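PDB 4OPF: Nrps/pks from Streptomyces albus, which probably catalyses decarboxylative condensation of acyl chains, as a ketosynthase domain of the AT-less type I polyketide synthase that makes oxazolomycin. Local coordinates for residues H212-P223 against V356-F368. Sequence-based numbering, arbitrary orientation. Where two conformers were deposited one is given.
Sequences HVFDRRARGFTP and VPFLSGRQPLEHF
With CG of Asp215 anti to the backbone N (chi1 -175°) and CG of Gln363 likewise, the carboxylate of Asp215 lies against CB of Gln363, 3.3 Å from OD2. The same oxygen takes a weak bond from Arg362 N (3.0 Å). OD1 turns back into its own segment: through its anti lone pair it accepts a nearly straight bond from Arg217 N (172°), closing an Asx turn within the type I turn of residues 215-218. A long salt bridge from Arg217 NH2 to Asp215 OD2 (3.4 Å) further engages the carboxylate. Beyond the turn, the amide of Gln363 lies almost parallel to the Arg217 guanidinium, the planes 14° apart, with NE2 over one face; the more inclined Arg216 guanidinium has OE1 above its centre. The amide is thus sandwiched between two arginines. A backbone bond fixes the pairing: Arg216 N reaches Gln363 O in the carbonyl plane (3.0 Å). From backbone to side chain, Val213 N donates to Ser360 OG (3.0 Å) in one of the two conformers modelled for the serine, so this bond is less certain. Among the apolar groups, CG1 of Val213 meets the edge of the Phe358 ring at CZ (3.9 Å), while Leu365 CD2 packs on Phe214 CB (4.1 Å). Val213, Phe214 and Leu365 also pack against Asp303, Glu306 and Gln300 of helix 300-314, and Asp303 accepts a hydrogen bond from Phe214 N; Phe358 stacks on Phe377. The arrangement therefore joins two irregular loops, one leading into strand 226-234 and the other following strand 354-355. The Asx turn shapes segment 212-223 and presents Asp215 OD2 to segment 356-368, in what is peripheral loop packing in a ketosynthase of the thiolase fold.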
loop_
_atom_site.group_PDB
_atom_site.type_symbol
_atom_site.label_atom_id
_atom_site.label_comp_id
_atom_site.label_asym_id
_atom_site.label_seq_id
_atom_site.Cartn_x
_atom_site.Cartn_y
_atom_site.Cartn_z
ATOM N N HIS A 212 28.188 -9.258 12.866
ATOM C CA HIS A 212 28.103 -8.767 14.245
ATOM C C HIS A 212 27.229 -7.510 14.426
ATOM O O HIS A 212 27.378 -6.542 13.688
ATOM C CB HIS A 212 29.484 -8.397 14.814
ATOM C CG HIS A 212 30.614 -9.246 14.332
ATOM N ND1 HIS A 212 31.181 -10.234 15.108
ATOM C CD2 HIS A 212 31.329 -9.211 13.180
ATOM C CE1 HIS A 212 32.183 -10.787 14.449
ATOM N NE2 HIS A 212 32.292 -10.186 13.275
ATOM N N VAL A 213 26.394 -7.504 15.468
ATOM C CA VAL A 213 25.542 -6.364 15.785
ATOM C C VAL A 213 25.655 -5.968 17.261
ATOM O O VAL A 213 26.151 -6.752 18.078
ATOM C CB VAL A 213 24.078 -6.585 15.283
ATOM C CG1 VAL A 213 23.391 -7.768 15.958
ATOM C CG2 VAL A 213 23.265 -5.319 15.440
ATOM N N PHE A 214 25.268 -4.711 17.560
ATOM C CA PHE A 214 25.350 -4.082 18.925
ATOM C C PHE A 214 26.725 -4.280 19.595
ATOM O O PHE A 214 26.818 -4.502 20.802
ATOM C CB PHE A 214 24.184 -4.527 19.845
ATOM C CG PHE A 214 22.846 -4.178 19.295
ATOM C CD1 PHE A 214 22.527 -2.855 19.005
ATOM C CD2 PHE A 214 21.911 -5.160 19.009
ATOM C CE1 PHE A 214 21.296 -2.513 18.444
ATOM C CE2 PHE A 214 20.680 -4.822 18.451
ATOM C CZ PHE A 214 20.372 -3.492 18.188
ATOM N N ASP A 215 27.754 -4.083 18.771
ATOM C CA ASP A 215 29.060 -4.708 18.909
ATOM C C ASP A 215 30.068 -3.971 18.005
ATOM O O ASP A 215 29.731 -3.604 16.870
ATOM C CB ASP A 215 28.939 -6.151 18.402
ATOM C CG ASP A 215 30.211 -6.958 18.593
ATOM O OD1 ASP A 215 31.252 -6.695 17.946
ATOM O OD2 ASP A 215 30.158 -7.905 19.386
ATOM N N ARG A 216 31.312 -3.806 18.462
ATOM C CA ARG A 216 32.365 -3.103 17.670
ATOM C C ARG A 216 32.826 -3.717 16.317
ATOM O O ARG A 216 33.389 -3.001 15.485
ATOM C CB ARG A 216 33.614 -2.891 18.523
ATOM C CG ARG A 216 33.478 -1.785 19.531
ATOM C CD ARG A 216 34.856 -1.434 20.053
ATOM N NE ARG A 216 35.401 -2.397 21.038
ATOM C CZ ARG A 216 36.650 -2.911 21.069
ATOM N NH1 ARG A 216 37.581 -2.577 20.167
ATOM N NH2 ARG A 216 36.991 -3.771 22.041
ATOM N N ARG A 217 32.632 -5.015 16.097
ATOM C CA ARG A 217 33.027 -5.623 14.815
ATOM C C ARG A 217 31.958 -5.474 13.720
ATOM O O ARG A 217 32.184 -5.887 12.574
ATOM C CB ARG A 217 33.393 -7.092 15.016
ATOM C CG ARG A 217 34.677 -7.272 15.823
ATOM C CD ARG A 217 34.754 -8.669 16.430
ATOM N NE ARG A 217 33.782 -8.869 17.516
ATOM C CZ ARG A 217 33.595 -10.016 18.166
ATOM N NH1 ARG A 217 34.301 -11.101 17.849
ATOM N NH2 ARG A 217 32.693 -10.081 19.135
ATOM N N ALA A 218 30.817 -4.869 14.070
ATOM C CA ALA A 218 29.654 -4.736 13.153
ATOM C C ALA A 218 29.974 -4.107 11.769
ATOM O O ALA A 218 30.422 -2.956 11.680
ATOM C CB ALA A 218 28.511 -3.979 13.851
ATOM N N ARG A 219 29.703 -4.887 10.711
ATOM C CA ARG A 219 30.033 -4.562 9.309
ATOM C C ARG A 219 28.846 -4.765 8.317
ATOM O O ARG A 219 29.076 -4.891 7.107
ATOM C CB ARG A 219 31.210 -5.466 8.847
ATOM C CG ARG A 219 32.586 -4.803 8.743
ATOM C CD ARG A 219 33.421 -5.404 7.604
ATOM N NE ARG A 219 32.933 -4.989 6.275
ATOM C CZ ARG A 219 32.475 -5.795 5.310
ATOM N NH1 ARG A 219 32.437 -7.117 5.460
ATOM N NH2 ARG A 219 32.056 -5.269 4.162
ATOM N N GLY A 220 27.598 -4.813 8.805
ATOM C CA GLY A 220 26.470 -5.294 7.980
ATOM C C GLY A 220 26.548 -6.807 7.780
ATOM O O GLY A 220 27.582 -7.433 8.055
ATOM N N PHE A 221 25.472 -7.405 7.277
ATOM C CA PHE A 221 25.311 -8.875 7.311
ATOM C C PHE A 221 25.476 -9.528 5.965
ATOM O O PHE A 221 25.480 -8.836 4.952
ATOM C CB PHE A 221 23.929 -9.208 7.856
ATOM C CG PHE A 221 23.781 -8.885 9.293
ATOM C CD1 PHE A 221 24.171 -9.813 10.267
ATOM C CD2 PHE A 221 23.299 -7.642 9.687
ATOM C CE1 PHE A 221 24.058 -9.512 11.618
ATOM C CE2 PHE A 221 23.168 -7.329 11.034
ATOM C CZ PHE A 221 23.546 -8.259 12.005
ATOM N N THR A 222 25.597 -10.857 5.963
ATOM C CA THR A 222 25.408 -11.620 4.744
ATOM C C THR A 222 23.950 -11.429 4.238
ATOM O O THR A 222 23.007 -11.686 4.973
ATOM C CB THR A 222 25.641 -13.142 4.931
ATOM O OG1 THR A 222 26.644 -13.374 5.912
ATOM C CG2 THR A 222 26.079 -13.825 3.578
ATOM N N PRO A 223 23.789 -10.979 2.994
ATOM C CA PRO A 223 22.459 -11.071 2.399
ATOM C C PRO A 223 21.993 -12.521 2.412
ATOM O O PRO A 223 22.807 -13.450 2.290
ATOM C CB PRO A 223 22.657 -10.559 0.967
ATOM C CG PRO A 223 23.895 -9.716 1.029
ATOM C CD PRO A 223 24.779 -10.443 2.033
ATOM N N VAL A 356 14.438 -16.834 23.144
ATOM C CA VAL A 356 15.560 -17.478 22.526
ATOM C C VAL A 356 16.870 -16.722 22.731
ATOM O O VAL A 356 16.881 -15.534 23.045
ATOM C CB VAL A 356 15.319 -17.665 21.063
ATOM C CG1 VAL A 356 14.037 -18.418 20.869
ATOM C CG2 VAL A 356 15.300 -16.336 20.318
ATOM N N PRO A 357 17.988 -17.432 22.570
ATOM C CA PRO A 357 19.277 -16.771 22.756
ATOM C C PRO A 357 19.525 -15.687 21.720
ATOM O O PRO A 357 19.135 -15.823 20.559
ATOM C CB PRO A 357 20.311 -17.886 22.535
ATOM C CG PRO A 357 19.573 -19.142 22.432
ATOM C CD PRO A 357 18.099 -18.884 22.437
ATOM N N PHE A 358 20.207 -14.650 22.138
ATOM C CA PHE A 358 20.814 -13.708 21.242
ATOM C C PHE A 358 22.278 -14.074 21.012
ATOM O O PHE A 358 23.029 -14.314 21.967
ATOM C CB PHE A 358 20.714 -12.324 21.830
ATOM C CG PHE A 358 21.402 -11.279 21.026
ATOM C CD1 PHE A 358 20.960 -10.956 19.765
ATOM C CD2 PHE A 358 22.513 -10.624 21.526
ATOM C CE1 PHE A 358 21.597 -9.983 19.012
ATOM C CE2 PHE A 358 23.142 -9.630 20.792
ATOM C CZ PHE A 358 22.688 -9.312 19.523
ATOM N N LEU A 359 22.690 -14.102 19.746
ATOM C CA LEU A 359 24.035 -14.552 19.389
ATOM C C LEU A 359 25.158 -13.493 19.484
ATOM O O LEU A 359 26.214 -13.771 20.021
ATOM C CB LEU A 359 24.019 -15.232 18.013
ATOM C CG LEU A 359 23.655 -16.719 18.005
ATOM C CD1 LEU A 359 22.315 -16.969 18.680
ATOM C CD2 LEU A 359 23.592 -17.245 16.573
ATOM N N SER A 360 24.953 -12.280 19.017
ATOM C CA SER A 360 26.043 -11.275 18.971
ATOM C C SER A 360 26.203 -10.451 20.275
ATOM O O SER A 360 26.159 -11.030 21.373
ATOM C CB SER A 360 25.865 -10.369 17.745
ATOM O OG SER A 360 27.015 -9.580 17.532
ATOM N N GLY A 361 26.420 -9.116 20.167
ATOM C CA GLY A 361 26.515 -8.184 21.327
ATOM C C GLY A 361 27.718 -8.334 22.275
ATOM O O GLY A 361 27.739 -7.778 23.391
ATOM N N ARG A 362 28.748 -9.031 21.791
ATOM C CA ARG A 362 29.802 -9.604 22.637
ATOM C C ARG A 362 31.025 -8.663 22.693
ATOM O O ARG A 362 32.160 -9.110 22.913
ATOM C CB ARG A 362 30.224 -11.027 22.147
ATOM C CG ARG A 362 29.338 -11.741 21.106
ATOM C CD ARG A 362 29.791 -11.447 19.674
ATOM N NE ARG A 362 29.292 -12.416 18.708
ATOM C CZ ARG A 362 29.075 -12.172 17.416
ATOM N NH1 ARG A 362 29.269 -10.957 16.904
ATOM N NH2 ARG A 362 28.613 -13.154 16.638
ATOM N N GLN A 363 30.786 -7.365 22.504
ATOM C CA GLN A 363 31.851 -6.363 22.417
ATOM C C GLN A 363 31.156 -4.997 22.471
ATOM O O GLN A 363 31.050 -4.301 21.452
ATOM C CB GLN A 363 32.669 -6.553 21.120
ATOM C CG GLN A 363 34.054 -5.911 21.111
ATOM C CD GLN A 363 35.072 -6.695 20.288
ATOM O OE1 GLN A 363 35.527 -6.236 19.233
ATOM N NE2 GLN A 363 35.434 -7.887 20.772
ATOM N N PRO A 364 30.677 -4.610 23.673
ATOM C CA PRO A 364 29.674 -3.551 23.722
ATOM C C PRO A 364 30.161 -2.253 23.072
ATOM O O PRO A 364 31.368 -2.037 22.887
ATOM C CB PRO A 364 29.394 -3.385 25.227
ATOM C CG PRO A 364 30.633 -3.859 25.901
ATOM C CD PRO A 364 31.230 -4.914 25.006
ATOM N N LEU A 365 29.205 -1.403 22.726
ATOM C CA LEU A 365 29.488 -0.188 21.989
ATOM C C LEU A 365 30.174 0.758 22.946
ATOM O O LEU A 365 30.195 0.506 24.146
ATOM C CB LEU A 365 28.193 0.403 21.421
ATOM C CG LEU A 365 27.428 -0.445 20.385
ATOM C CD1 LEU A 365 28.365 -1.195 19.442
ATOM C CD2 LEU A 365 26.498 -1.416 21.088
ATOM N N GLU A 366 30.704 1.856 22.432
ATOM C CA GLU A 366 31.646 2.670 23.198
ATOM C C GLU A 366 30.977 3.823 23.945
ATOM O O GLU A 366 31.551 4.358 24.907
ATOM C CB GLU A 366 32.723 3.216 22.264
ATOM C CG GLU A 366 34.023 3.612 22.942
ATOM C CD GLU A 366 34.904 4.397 21.999
ATOM O OE1 GLU A 366 35.062 3.953 20.843
ATOM O OE2 GLU A 366 35.415 5.462 22.398
ATOM N N HIS A 367 29.776 4.211 23.510
ATOM C CA HIS A 367 29.102 5.377 24.094
ATOM C C HIS A 367 27.728 5.004 24.669
ATOM O O HIS A 367 26.765 5.782 24.594
ATOM C CB HIS A 367 29.031 6.518 23.054
ATOM C CG HIS A 367 30.382 7.046 22.640
ATOM N ND1 HIS A 367 30.914 6.846 21.380
ATOM C CD2 HIS A 367 31.315 7.750 23.330
ATOM C CE1 HIS A 367 32.109 7.406 21.310
ATOM N NE2 HIS A 367 32.376 7.962 22.479
ATOM N N PHE A 368 27.664 3.812 25.271
ATOM C CA PHE A 368 26.424 3.294 25.849
ATOM C C PHE A 368 26.677 2.434 27.084
ATOM O O PHE A 368 27.285 1.372 26.987
ATOM C CB PHE A 368 25.657 2.458 24.812
ATOM C CG PHE A 368 24.285 2.032 25.269
ATOM C CD1 PHE A 368 23.221 2.926 25.254
ATOM C CD2 PHE A 368 24.065 0.741 25.726
ATOM C CE1 PHE A 368 21.958 2.536 25.688
ATOM C CE2 PHE A 368 22.802 0.345 26.161
ATOM C CZ PHE A 368 21.754 1.247 26.143
#